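Local coordinates for exodeoxyribonuclease III (Neisseria meningitidis, PDB 2JC4), which probably degrades double-stranded DNA from its 3' ends as a metal-dependent 3'-5' exonuclease of the AP/ExoA family of DNA repair enzymes, at residues A[89-94]-A[100-105]; A[187-190]-A[196-199]; A[9-14]-A[41-46]; A[237-242]-A[246-251]. One frame throughout, in Å; residues are numbered along the deposited sequence.

Contact 1 (89-94 with 100-105) lies nearest the centre of the chain, about 9 Å between centres: a beta hairpin of one of the two sheets, held by paired backbone bonds. The other three join helix ends to loops. Contact 2 (187-190 with 196-199) is partly buried and has no hydrogen bond across it, whereas contacts 3 and 4 are buried. Contact 3 (9-14 with 41-46) is a small apolar touch. Contact 4 (237-242 with 246-251) mixes apolar packing with one weak polar bond. Contacts 2 and 4 meet where Thr-199 O approaches Ala-248 N at 2.8 Å, while contacts 3 and 4 meet through Asn-9 and Asp-246, beside the magnesium ion.

Contact 1 (A[89-94]-A[100-105])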
loop_
_atom_site.group_PDB
_atom_site.type_symbol
_atom_site.label_atom_id
_atom_site.label_comp_id
_atom_site.label_asym_id
_atom_site.label_seq_id
_atom_site.Cartn_x
_atom_site.Cartn_y
_atom_site.Cartn_z
ATOM N N ARG A 89 6.123 -6.471 10.968
ATOM C CA ARG A 89 5.746 -5.053 10.991
ATOM C C ARG A 89 5.022 -4.701 9.692
ATOM O O ARG A 89 5.649 -4.407 8.698
ATOM C CB ARG A 89 6.985 -4.193 11.228
ATOM C CG ARG A 89 7.702 -4.509 12.559
ATOM C CD ARG A 89 6.686 -4.614 13.728
ATOM N NE ARG A 89 7.338 -4.475 15.044
ATOM C CZ ARG A 89 6.860 -4.971 16.194
ATOM N NH1 ARG A 89 5.709 -5.660 16.240
ATOM N NH2 ARG A 89 7.553 -4.790 17.327
ATOM N N ARG A 90 3.682 -4.737 9.736
ATOM C CA ARG A 90 2.860 -4.687 8.487
ATOM C C ARG A 90 1.732 -3.691 8.472
ATOM O O ARG A 90 1.173 -3.433 7.406
ATOM C CB ARG A 90 2.231 -6.046 8.243
ATOM C CG ARG A 90 3.266 -7.094 7.852
ATOM C CD ARG A 90 2.586 -8.383 7.605
ATOM N NE ARG A 90 3.534 -9.402 7.136
ATOM C CZ ARG A 90 3.938 -9.537 5.868
ATOM N NH1 ARG A 90 3.529 -8.652 4.941
ATOM N NH2 ARG A 90 4.785 -10.527 5.541
ATOM N N VAL A 91 1.355 -3.159 9.649
ATOM C CA VAL A 91 0.174 -2.260 9.740
ATOM C C VAL A 91 0.517 -1.075 10.661
ATOM O O VAL A 91 0.919 -1.252 11.827
ATOM C CB VAL A 91 -1.063 -3.007 10.311
ATOM C CG1 VAL A 91 -2.323 -2.096 10.359
ATOM C CG2 VAL A 91 -1.362 -4.294 9.529
ATOM N N ILE A 92 0.371 0.127 10.125
ATOM C CA ILE A 92 0.454 1.325 10.938
ATOM C C ILE A 92 -0.682 2.236 10.510
ATOM O O ILE A 92 -0.992 2.351 9.318
ATOM C CB ILE A 92 1.857 2.026 10.791
ATOM C CG1 ILE A 92 1.992 3.164 11.821
ATOM C CG2 ILE A 92 2.146 2.502 9.325
ATOM C CD1 ILE A 92 3.421 3.723 11.927
ATOM N N ALA A 93 -1.328 2.865 11.484
ATOM C CA ALA A 93 -2.421 3.800 11.184
ATOM C C ALA A 93 -2.224 5.115 11.936
ATOM O O ALA A 93 -1.607 5.151 12.993
ATOM C CB ALA A 93 -3.788 3.184 11.531
ATOM N N ALA A 94 -2.772 6.192 11.405
ATOM C CA ALA A 94 -2.715 7.451 12.128
ATOM C C ALA A 94 -3.734 8.356 11.484
ATOM O O ALA A 94 -4.140 8.100 10.363
ATOM C CB ALA A 94 -1.341 8.066 12.044
ATOM N N ARG A 100 -8.321 9.315 8.529
ATOM C CA ARG A 100 -7.722 8.128 9.133
ATOM C C ARG A 100 -7.006 7.378 8.009
ATOM O O ARG A 100 -7.653 6.941 7.042
ATOM C CB ARG A 100 -8.813 7.236 9.753
ATOM C CG ARG A 100 -8.278 6.107 10.605
ATOM C CD ARG A 100 -7.440 6.649 11.790
ATOM N NE ARG A 100 -7.087 5.577 12.710
ATOM C CZ ARG A 100 -6.232 5.692 13.726
ATOM N NH1 ARG A 100 -5.630 6.848 13.976
ATOM N NH2 ARG A 100 -5.982 4.629 14.485
ATOM N N VAL A 101 -5.690 7.205 8.166
ATOM C CA VAL A 101 -4.870 6.565 7.152
ATOM C C VAL A 101 -4.431 5.217 7.726
ATOM O O VAL A 101 -3.793 5.159 8.744
ATOM C CB VAL A 101 -3.648 7.426 6.828
ATOM C CG1 VAL A 101 -2.638 6.684 5.888
ATOM C CG2 VAL A 101 -4.097 8.747 6.223
ATOM N N ILE A 102 -4.803 4.127 7.082
ATOM C CA ILE A 102 -4.295 2.812 7.503
ATOM C C ILE A 102 -3.366 2.263 6.412
ATOM O O ILE A 102 -3.841 1.926 5.339
ATOM C CB ILE A 102 -5.487 1.829 7.807
ATOM C CG1 ILE A 102 -6.488 2.491 8.797
ATOM C CG2 ILE A 102 -4.959 0.435 8.225
ATOM C CD1 ILE A 102 -7.798 1.699 8.996
ATOM N N ASN A 103 -2.055 2.163 6.697
ATOM C CA ASN A 103 -1.064 1.701 5.732
ATOM C C ASN A 103 -0.764 0.218 5.990
ATOM O O ASN A 103 -0.445 -0.166 7.116
ATOM C CB ASN A 103 0.206 2.538 5.914
ATOM C CG ASN A 103 1.370 2.087 5.040
ATOM O OD1 ASN A 103 1.184 1.432 4.010
ATOM N ND2 ASN A 103 2.590 2.480 5.441
ATOM N N VAL A 104 -0.831 -0.596 4.942
ATOM C CA VAL A 104 -0.608 -2.024 5.048
ATOM C C VAL A 104 0.485 -2.506 4.088
ATOM O O VAL A 104 0.552 -2.094 2.929
ATOM C CB VAL A 104 -1.944 -2.814 4.779
ATOM C CG1 VAL A 104 -2.888 -2.685 5.962
ATOM C CG2 VAL A 104 -2.662 -2.383 3.408
ATOM N N TYR A 105 1.335 -3.379 4.590
ATOM C CA TYR A 105 2.171 -4.194 3.740
ATOM C C TYR A 105 1.648 -5.626 3.947
ATOM O O TYR A 105 2.012 -6.290 4.934
ATOM C CB TYR A 105 3.678 -4.069 4.112
ATOM C CG TYR A 105 4.452 -5.119 3.366
ATOM C CD1 TYR A 105 4.266 -5.266 1.988
ATOM C CD2 TYR A 105 5.304 -6.028 4.035
ATOM C CE1 TYR A 105 4.943 -6.278 1.265
ATOM C CE2 TYR A 105 5.997 -7.034 3.306
ATOM C CZ TYR A 105 5.778 -7.152 1.935
ATOM O OH TYR A 105 6.384 -8.152 1.190
HETATM O O HOH W 1 5.158 -10.523 2.545
#
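The Arg-90 side chain crosses Tyr-105 at the end of the hairpin. Its CB, CG and CD pass the Tyr-105 carbonyl in turn, Arg-90 CB 3.3 Å from Tyr-105 O, and the chain stays extended from CG to NE (chi2 -179°). NE reaches the hydroxyl of Tyr-119 in a weak bond. At the tip Arg-90 NH1 turns back to donate to Tyr-105 O at 2.8 Å; the acceptor lies in the guanidinium plane, but the nitrogen sits well above the carbonyl plane. Arg-90 NH1 is also 3.3 Å from Tyr-105 CD2, with guanidinium and ring planes 21° apart. NH2 finishes on Gln-88 and on a water that also bonds the OH of Tyr-105, a predicted active-site residue. The arginine thus holds the tyrosine at both its carbonyl and, through water, its phenol.

Beyond it, Ile-92 with Asn-103 and Ala-94 with Val-101 form antiparallel hydrogen-bonded pairs; Asn-103 N to Ile-92 O is 2.8 Å. Val-91, Ala-93, Ile-102 and Val-104 share one face, where helix 115-135 brings Trp-123 and Leu-127. On the other face Ile-92, Val-101 and Asn-103 meet strands 65-69 and 29-33, Asn-103 bonding Gln-33 and Leu-32 between the two sheets of the DNase I-like fold.

Contact 2 (A[187-190]-A[196-199]); sequences SLRQ and AFYT
Phe-197 lies against Leu-188 and Arg-189, consecutive residues of the short helix 187-191. The loop after this helix turns back on it, at the edge of one of the two sheets of the DNase I-like fold. No hydrogen bond joins the two segments, and the contact rests on side chains alone. It is partly buried, with Leu-188 the buried member and Arg-189 and Phe-197 both partly exposed.

Leu-188 points its CB toward the loop and sets both methyls against the base of the phenylalanine: Leu-188 CD2 is 3.8 Å from Phe-197 CB, and CD1 is almost as close to the same carbon. Leu-188 CD2 also reaches the start of the ring, 3.9 Å from Phe-197 CG. Arg-189 arrives differently. Its chain bends at chi2 (-62°), which brings the guanidinium round to the ring, its plane turned 80° from that of the phenyl. The two side chains cross at a slant, and a single nitrogen, NH1, makes the touch.

The next shell fixes this guanidinium: NH2 makes a salt bridge with Asp-155 and also bonds Gly-195 O, while NH1 donates to His-192 O. His-192 and Gly-195 belong to the connection between the segments, so the arginine ties that turn together as NH1 touches the phenylalanine ring, with which His-192 also stacks. Two residues on from Phe-197, Thr-199 OG1 bonds Asp-217, a residue predicted to matter for catalysis. Back at the ring, the nearest guanidinium atom is Arg-189 NH1, 3.7 Å from Phe-197 CD1.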
loop_
_atom_site.group_PDB
_atom_site.type_symbol
_atom_site.label_atom_id
_atom_site.label_comp_id
_atom_site.label_asym_id
_atom_site.label_seq_id
_atom_site.Cartn_x
_atom_site.Cartn_y
_atom_site.Cartn_z
ATOM N N SER A 187 -10.420 2.767 -5.230
ATOM C CA SER A 187 -10.411 4.099 -5.860
ATOM C C SER A 187 -9.989 4.103 -7.328
ATOM O O SER A 187 -10.619 4.769 -8.160
ATOM C CB SER A 187 -9.602 5.120 -5.074
ATOM O OG SER A 187 -8.212 4.885 -5.128
ATOM N N LEU A 188 -8.926 3.368 -7.658
ATOM C CA LEU A 188 -8.435 3.385 -9.041
ATOM C C LEU A 188 -9.550 2.951 -10.021
ATOM O O LEU A 188 -9.700 3.545 -11.107
ATOM C CB LEU A 188 -7.204 2.482 -9.175
ATOM C CG LEU A 188 -6.479 2.554 -10.531
ATOM C CD1 LEU A 188 -4.938 2.458 -10.354
ATOM C CD2 LEU A 188 -7.019 1.502 -11.472
ATOM N N ARG A 189 -10.344 1.947 -9.642
ATOM C CA ARG A 189 -11.402 1.445 -10.539
ATOM C C ARG A 189 -12.651 2.333 -10.567
ATOM O O ARG A 189 -13.440 2.290 -11.523
ATOM C CB ARG A 189 -11.765 -0.015 -10.227
ATOM C CG ARG A 189 -10.716 -1.047 -10.659
ATOM C CD ARG A 189 -10.527 -1.021 -12.157
ATOM N NE ARG A 189 -9.523 -1.984 -12.612
ATOM C CZ ARG A 189 -8.801 -1.856 -13.722
ATOM N NH1 ARG A 189 -8.930 -0.756 -14.468
ATOM N NH2 ARG A 189 -7.898 -2.797 -14.065
ATOM N N GLN A 190 -12.837 3.162 -9.543
ATOM C CA GLN A 190 -13.874 4.197 -9.648
ATOM C C GLN A 190 -13.529 5.187 -10.789
ATOM O O GLN A 190 -14.372 5.487 -11.620
ATOM C CB GLN A 190 -14.070 4.943 -8.332
ATOM C CG GLN A 190 -14.975 6.189 -8.500
ATOM C CD GLN A 190 -15.393 6.788 -7.179
ATOM O OE1 GLN A 190 -15.731 6.064 -6.236
ATOM N NE2 GLN A 190 -15.375 8.124 -7.098
ATOM N N ALA A 196 -5.548 -1.818 -18.174
ATOM C CA ALA A 196 -4.425 -2.232 -17.308
ATOM C C ALA A 196 -3.828 -1.018 -16.588
ATOM O O ALA A 196 -3.479 -0.017 -17.224
ATOM C CB ALA A 196 -3.331 -2.901 -18.143
ATOM N N PHE A 197 -3.709 -1.137 -15.263
ATOM C CA PHE A 197 -2.991 -0.193 -14.425
ATOM C C PHE A 197 -2.079 -0.943 -13.475
ATOM O O PHE A 197 -2.246 -0.879 -12.247
ATOM C CB PHE A 197 -3.958 0.718 -13.664
ATOM C CG PHE A 197 -4.695 1.669 -14.572
ATOM C CD1 PHE A 197 -5.864 1.250 -15.223
ATOM C CD2 PHE A 197 -4.215 2.965 -14.795
ATOM C CE1 PHE A 197 -6.570 2.121 -16.079
ATOM C CE2 PHE A 197 -4.892 3.841 -15.655
ATOM C CZ PHE A 197 -6.062 3.426 -16.297
ATOM N N TYR A 198 -1.098 -1.659 -14.033
ATOM C CA TYR A 198 -0.194 -2.443 -13.161
ATOM C C TYR A 198 0.693 -1.572 -12.257
ATOM O O TYR A 198 1.144 -0.483 -12.654
ATOM C CB TYR A 198 0.707 -3.335 -13.997
ATOM C CG TYR A 198 -0.031 -4.192 -15.003
ATOM C CD1 TYR A 198 -1.210 -4.857 -14.665
ATOM C CD2 TYR A 198 0.478 -4.361 -16.276
ATOM C CE1 TYR A 198 -1.863 -5.693 -15.588
ATOM C CE2 TYR A 198 -0.188 -5.171 -17.211
ATOM C CZ TYR A 198 -1.352 -5.818 -16.851
ATOM O OH TYR A 198 -1.985 -6.614 -17.779
ATOM N N THR A 199 0.958 -2.060 -11.038
ATOM C CA THR A 199 1.750 -1.293 -10.067
ATOM C C THR A 199 3.029 -2.016 -9.667
ATOM O O THR A 199 3.884 -1.416 -9.021
ATOM C CB THR A 199 0.931 -1.051 -8.782
ATOM O OG1 THR A 199 0.648 -2.303 -8.180
ATOM C CG2 THR A 199 -0.435 -0.340 -9.105
#

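Contact 3 (A[9-14]-A[41-46]). With MG (magnesium ion), chain B.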
loop_
_atom_site.group_PDB
_atom_site.type_symbol
_atom_site.label_atom_id
_atom_site.label_comp_id
_atom_site.label_asym_id
_atom_site.label_seq_id
_atom_site.Cartn_x
_atom_site.Cartn_y
_atom_site.Cartn_z
ATOM N N ASN A 9 10.772 -1.360 -1.495
ATOM C CA ASN A 9 11.713 -2.498 -1.598
ATOM C C ASN A 9 13.094 -2.178 -0.988
ATOM O O ASN A 9 14.144 -2.313 -1.656
ATOM C CB ASN A 9 11.881 -2.929 -3.073
ATOM C CG ASN A 9 12.686 -4.195 -3.213
ATOM O OD1 ASN A 9 12.654 -5.028 -2.330
ATOM N ND2 ASN A 9 13.404 -4.347 -4.325
ATOM N N SER A 10 13.059 -1.761 0.272
ATOM C CA SER A 10 14.179 -1.231 1.092
ATOM C C SER A 10 14.258 0.312 1.063
ATOM O O SER A 10 14.582 0.925 0.016
ATOM C CB SER A 10 15.557 -1.843 0.775
ATOM O OG SER A 10 16.504 -1.116 1.562
ATOM N N LEU A 11 13.985 0.943 2.203
ATOM C CA LEU A 11 14.151 2.402 2.292
ATOM C C LEU A 11 15.624 2.853 2.281
ATOM O O LEU A 11 15.924 3.963 1.844
ATOM C CB LEU A 11 13.435 2.973 3.522
ATOM C CG LEU A 11 13.402 4.490 3.621
ATOM C CD1 LEU A 11 12.827 5.130 2.364
ATOM C CD2 LEU A 11 12.588 4.919 4.858
ATOM N N ASN A 12 16.523 1.999 2.747
ATOM C CA ASN A 12 17.966 2.270 2.628
ATOM C C ASN A 12 18.311 2.504 1.161
ATOM O O ASN A 12 18.961 3.489 0.801
ATOM C CB ASN A 12 18.779 1.103 3.190
ATOM C CG ASN A 12 20.076 1.560 3.895
ATOM O OD1 ASN A 12 20.606 2.651 3.644
ATOM N ND2 ASN A 12 20.571 0.717 4.801
ATOM N N VAL A 13 17.849 1.597 0.303
ATOM C CA VAL A 13 18.143 1.711 -1.125
ATOM C C VAL A 13 17.446 2.902 -1.771
ATOM O O VAL A 13 18.033 3.621 -2.592
ATOM C CB VAL A 13 17.770 0.418 -1.866
ATOM C CG1 VAL A 13 18.119 0.543 -3.353
ATOM C CG2 VAL A 13 18.500 -0.766 -1.232
ATOM N N ARG A 14 16.179 3.096 -1.429
ATOM C CA ARG A 14 15.325 4.017 -2.175
ATOM C C ARG A 14 15.273 5.412 -1.614
ATOM O O ARG A 14 14.577 6.256 -2.163
ATOM C CB ARG A 14 13.876 3.474 -2.229
ATOM C CG ARG A 14 13.241 3.448 -3.629
ATOM C CD ARG A 14 14.053 2.634 -4.617
ATOM N NE ARG A 14 14.114 1.235 -4.168
ATOM C CZ ARG A 14 14.867 0.288 -4.702
ATOM N NH1 ARG A 14 15.641 0.539 -5.754
ATOM N NH2 ARG A 14 14.843 -0.940 -4.177
ATOM N N LYS A 41 16.855 2.205 12.720
ATOM C CA LYS A 41 17.635 2.459 11.505
ATOM C C LYS A 41 16.851 3.267 10.437
ATOM O O LYS A 41 17.381 3.632 9.381
ATOM C CB LYS A 41 18.165 1.152 10.935
ATOM C CG LYS A 41 19.054 0.364 11.900
ATOM C CD LYS A 41 20.484 0.890 11.889
ATOM C CE LYS A 41 21.328 0.301 13.016
ATOM N NZ LYS A 41 21.265 1.177 14.239
ATOM N N PHE A 42 15.597 3.568 10.735
ATOM C CA PHE A 42 14.771 4.409 9.866
ATOM C C PHE A 42 15.487 5.766 9.730
ATOM O O PHE A 42 15.884 6.332 10.766
ATOM C CB PHE A 42 13.393 4.604 10.509
ATOM C CG PHE A 42 12.427 5.368 9.652
ATOM C CD1 PHE A 42 11.715 4.723 8.630
ATOM C CD2 PHE A 42 12.236 6.733 9.844
ATOM C CE1 PHE A 42 10.816 5.432 7.836
ATOM C CE2 PHE A 42 11.326 7.467 9.036
ATOM C CZ PHE A 42 10.627 6.817 8.039
ATOM N N PRO A 43 15.636 6.297 8.481
ATOM C CA PRO A 43 16.296 7.600 8.287
ATOM C C PRO A 43 15.414 8.811 8.684
ATOM O O PRO A 43 15.145 9.717 7.860
ATOM C CB PRO A 43 16.637 7.580 6.787
ATOM C CG PRO A 43 15.471 6.824 6.169
ATOM C CD PRO A 43 15.217 5.714 7.176
ATOM N N ALA A 44 15.012 8.852 9.953
ATOM C CA ALA A 44 14.090 9.883 10.443
ATOM C C ALA A 44 14.678 11.298 10.227
ATOM O O ALA A 44 14.020 12.188 9.691
ATOM C CB ALA A 44 13.735 9.644 11.933
ATOM N N ALA A 45 15.940 11.487 10.590
ATOM C CA ALA A 45 16.589 12.797 10.425
ATOM C C ALA A 45 16.567 13.270 8.967
ATOM O O ALA A 45 16.263 14.413 8.717
ATOM C CB ALA A 45 18.041 12.777 10.981
ATOM N N ALA A 46 16.891 12.400 8.012
ATOM C CA ALA A 46 16.904 12.802 6.598
ATOM C C ALA A 46 15.564 13.340 6.104
ATOM O O ALA A 46 15.539 14.253 5.274
ATOM C CB ALA A 46 17.382 11.662 5.692
HETATM MG MG MG B . 10.606 -6.496 -2.312
HETATM O O HOH W 2 11.083 -7.313 -4.310
HETATM O O HOH W 3 8.703 -7.587 -2.261
HETATM O O HOH W 4 11.608 -8.097 -1.184
HETATM O O HOH W 5 9.299 -4.890 -3.143
#
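The backbones at Leu-11 and Phe-42 come no nearer than 7.9 Å between CA atoms, where the start of helix 11-23 faces the turn that leads into helix 44-48, an inverse gamma turn centred on Pro-43. Side chains bridge that gap. Leu-11 sets one branch, CD2, against both Phe-42 and Pro-43: Leu-11 CD2 is 3.5 Å from Phe-42 CE1 and 3.6 Å from Pro-43 CD. With CG anti to the backbone N (chi1 -173°), the leucine extends toward the turn, where its CG also nears Pro-43 CG. Pro-43 CD lies over one face of the Phe-42 ring, and Trp-56 stacks with that ring.

Behind the leucine, Ser-10 caps its helix, OG accepting from Val-13 N. Asn-9 OD1, just before it, binds the magnesium ion at 2.5 Å; four waters and Glu-34 complete the site. Arg-14 NH2 donates to Asn-9 O at 3.0 Å from above the carbonyl plane, Tyr-203 OH bonds ND2 and Lys-36 NZ bonds OD1, which together would hold the ligand in place.

No polar group of either segment bonds across the contact, so the join rests on van der Waals contact of Leu-11 with Phe-42 and Pro-43, while polar bonds set the orientation of Asn-9.

Contact 4 (A[237-242]-A[246-251])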
loop_
_atom_site.group_PDB
_atom_site.type_symbol
_atom_site.label_atom_id
_atom_site.label_comp_id
_atom_site.label_asym_id
_atom_site.label_seq_id
_atom_site.Cartn_x
_atom_site.Cartn_y
_atom_site.Cartn_z
ATOM N N GLU A 237 6.775 7.196 -13.971
ATOM C CA GLU A 237 8.041 7.952 -14.085
ATOM C C GLU A 237 9.032 7.451 -13.038
ATOM O O GLU A 237 10.200 7.175 -13.345
ATOM C CB GLU A 237 7.804 9.460 -13.885
ATOM C CG GLU A 237 6.903 10.041 -14.969
ATOM C CD GLU A 237 6.596 11.503 -14.759
ATOM O OE1 GLU A 237 7.502 12.250 -14.296
ATOM O OE2 GLU A 237 5.444 11.887 -15.077
ATOM N N THR A 238 8.554 7.294 -11.816
ATOM C CA THR A 238 9.371 6.839 -10.699
ATOM C C THR A 238 9.797 5.388 -10.943
ATOM O O THR A 238 10.930 5.028 -10.663
ATOM C CB THR A 238 8.630 6.990 -9.358
ATOM O OG1 THR A 238 8.442 8.390 -9.096
ATOM C CG2 THR A 238 9.443 6.414 -8.185
ATOM N N ARG A 239 8.881 4.557 -11.463
ATOM C CA ARG A 239 9.202 3.151 -11.808
ATOM C C ARG A 239 10.219 3.039 -12.980
ATOM O O ARG A 239 10.929 2.042 -13.107
ATOM C CB ARG A 239 7.889 2.402 -12.114
ATOM C CG ARG A 239 7.998 0.868 -12.346
ATOM C CD ARG A 239 8.713 0.204 -11.206
ATOM N NE ARG A 239 8.943 -1.231 -11.438
ATOM C CZ ARG A 239 9.985 -1.734 -12.093
ATOM N NH1 ARG A 239 10.878 -0.928 -12.705
ATOM N NH2 ARG A 239 10.102 -3.065 -12.175
ATOM N N ALA A 240 10.301 4.084 -13.820
ATOM C CA ALA A 240 11.217 4.120 -14.969
ATOM C C ALA A 240 12.607 4.610 -14.616
ATOM O O ALA A 240 13.486 4.641 -15.486
ATOM C CB ALA A 240 10.635 5.007 -16.124
ATOM N N LEU A 241 12.843 4.982 -13.357
ATOM C CA LEU A 241 14.171 5.484 -12.945
ATOM C C LEU A 241 15.217 4.387 -12.897
ATOM O O LEU A 241 14.884 3.199 -12.874
ATOM C CB LEU A 241 14.100 6.132 -11.565
ATOM C CG LEU A 241 13.157 7.336 -11.431
ATOM C CD1 LEU A 241 13.029 7.731 -9.932
ATOM C CD2 LEU A 241 13.579 8.564 -12.337
ATOM N N GLU A 242 16.491 4.777 -12.908
ATOM C CA GLU A 242 17.599 3.815 -12.714
ATOM C C GLU A 242 17.478 3.278 -11.293
ATOM O O GLU A 242 17.039 4.012 -10.387
ATOM C CB GLU A 242 18.965 4.514 -12.910
ATOM N N ASP A 246 10.678 -2.365 -7.524
ATOM C CA ASP A 246 9.831 -3.159 -8.433
ATOM C C ASP A 246 8.362 -2.679 -8.420
ATOM O O ASP A 246 7.629 -2.939 -9.360
ATOM C CB ASP A 246 9.970 -4.682 -8.186
ATOM C CG ASP A 246 9.745 -5.083 -6.717
ATOM O OD1 ASP A 246 9.668 -4.213 -5.822
ATOM O OD2 ASP A 246 9.654 -6.305 -6.469
ATOM N N HIS A 247 7.942 -1.982 -7.375
ATOM C CA HIS A 247 6.577 -1.374 -7.354
ATOM C C HIS A 247 6.671 0.106 -7.708
ATOM O O HIS A 247 7.634 0.775 -7.339
ATOM C CB HIS A 247 5.938 -1.444 -5.952
ATOM C CG HIS A 247 5.673 -2.837 -5.447
ATOM N ND1 HIS A 247 4.398 -3.322 -5.264
ATOM C CD2 HIS A 247 6.511 -3.813 -5.016
ATOM C CE1 HIS A 247 4.459 -4.561 -4.797
ATOM N NE2 HIS A 247 5.732 -4.878 -4.628
ATOM N N ALA A 248 5.616 0.618 -8.348
ATOM C CA ALA A 248 5.458 2.032 -8.651
ATOM C C ALA A 248 4.595 2.675 -7.564
ATOM O O ALA A 248 3.691 2.010 -7.028
ATOM C CB ALA A 248 4.741 2.192 -10.020
ATOM N N PRO A 249 4.850 3.962 -7.254
ATOM C CA PRO A 249 3.950 4.657 -6.323
ATOM C C PRO A 249 2.572 4.725 -6.944
ATOM O O PRO A 249 2.446 4.705 -8.176
ATOM C CB PRO A 249 4.535 6.082 -6.231
ATOM C CG PRO A 249 5.981 5.996 -6.782
ATOM C CD PRO A 249 5.963 4.814 -7.752
ATOM N N VAL A 250 1.533 4.781 -6.107
ATOM C CA VAL A 250 0.172 4.978 -6.599
ATOM C C VAL A 250 -0.330 6.206 -5.836
ATOM O O VAL A 250 -0.138 6.281 -4.626
ATOM C CB VAL A 250 -0.754 3.760 -6.300
ATOM C CG1 VAL A 250 -2.199 4.061 -6.761
ATOM C CG2 VAL A 250 -0.207 2.467 -6.986
ATOM N N THR A 251 -0.967 7.134 -6.535
ATOM C CA THR A 251 -1.460 8.358 -5.909
ATOM C C THR A 251 -2.972 8.562 -6.152
ATOM O O THR A 251 -3.456 8.448 -7.285
ATOM C CB THR A 251 -0.645 9.571 -6.425
ATOM O OG1 THR A 251 0.727 9.394 -6.093
ATOM C CG2 THR A 251 -1.139 10.896 -5.783
#
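Arg-239 and Asp-246 supply the polar link between these segments. Arg-239 NE donates to Asp-246 O at 3.0 Å, a weak bond bent to 145°, with the acceptor near the guanidinium plane at its edge. The chain bends at chi2 (53°), bringing the head to the Asp-246 carbonyl. NH2 goes on to Phe-201 O, so one guanidinium holds the main chain of two loops. It is the carbonyl of Asp-246 that is used; Asp-246 OD1 lies 6.4 Å from Arg-239 NE, and OD2 makes a weak bond to Trp-200 NE1.

Apolar packing continues along the helix end. Arg-239 CB meets Ala-248 CB at 3.8 Å, and Thr-238 lays its CB and CG2 against the Pro-249 ring, Thr-238 CG2 being 3.8 Å from Pro-249 CG. Thr-238 OG1 is taken by Asp-235, and Trp-6 and Leu-21 close in around threonine and proline.

Further polar bonds hold His-247: ND1 bonds Asp-217 OD2, and its carbonyl accepts from Trp-6 NE1. Asp-246 is a magnesium ligand seen in a structure of this protein, though no ion is bound to it here; His-247 is a predicted active-site residue, and its bond to Asp-217 is the His-Asp pair characteristic of AP/ExoA active sites.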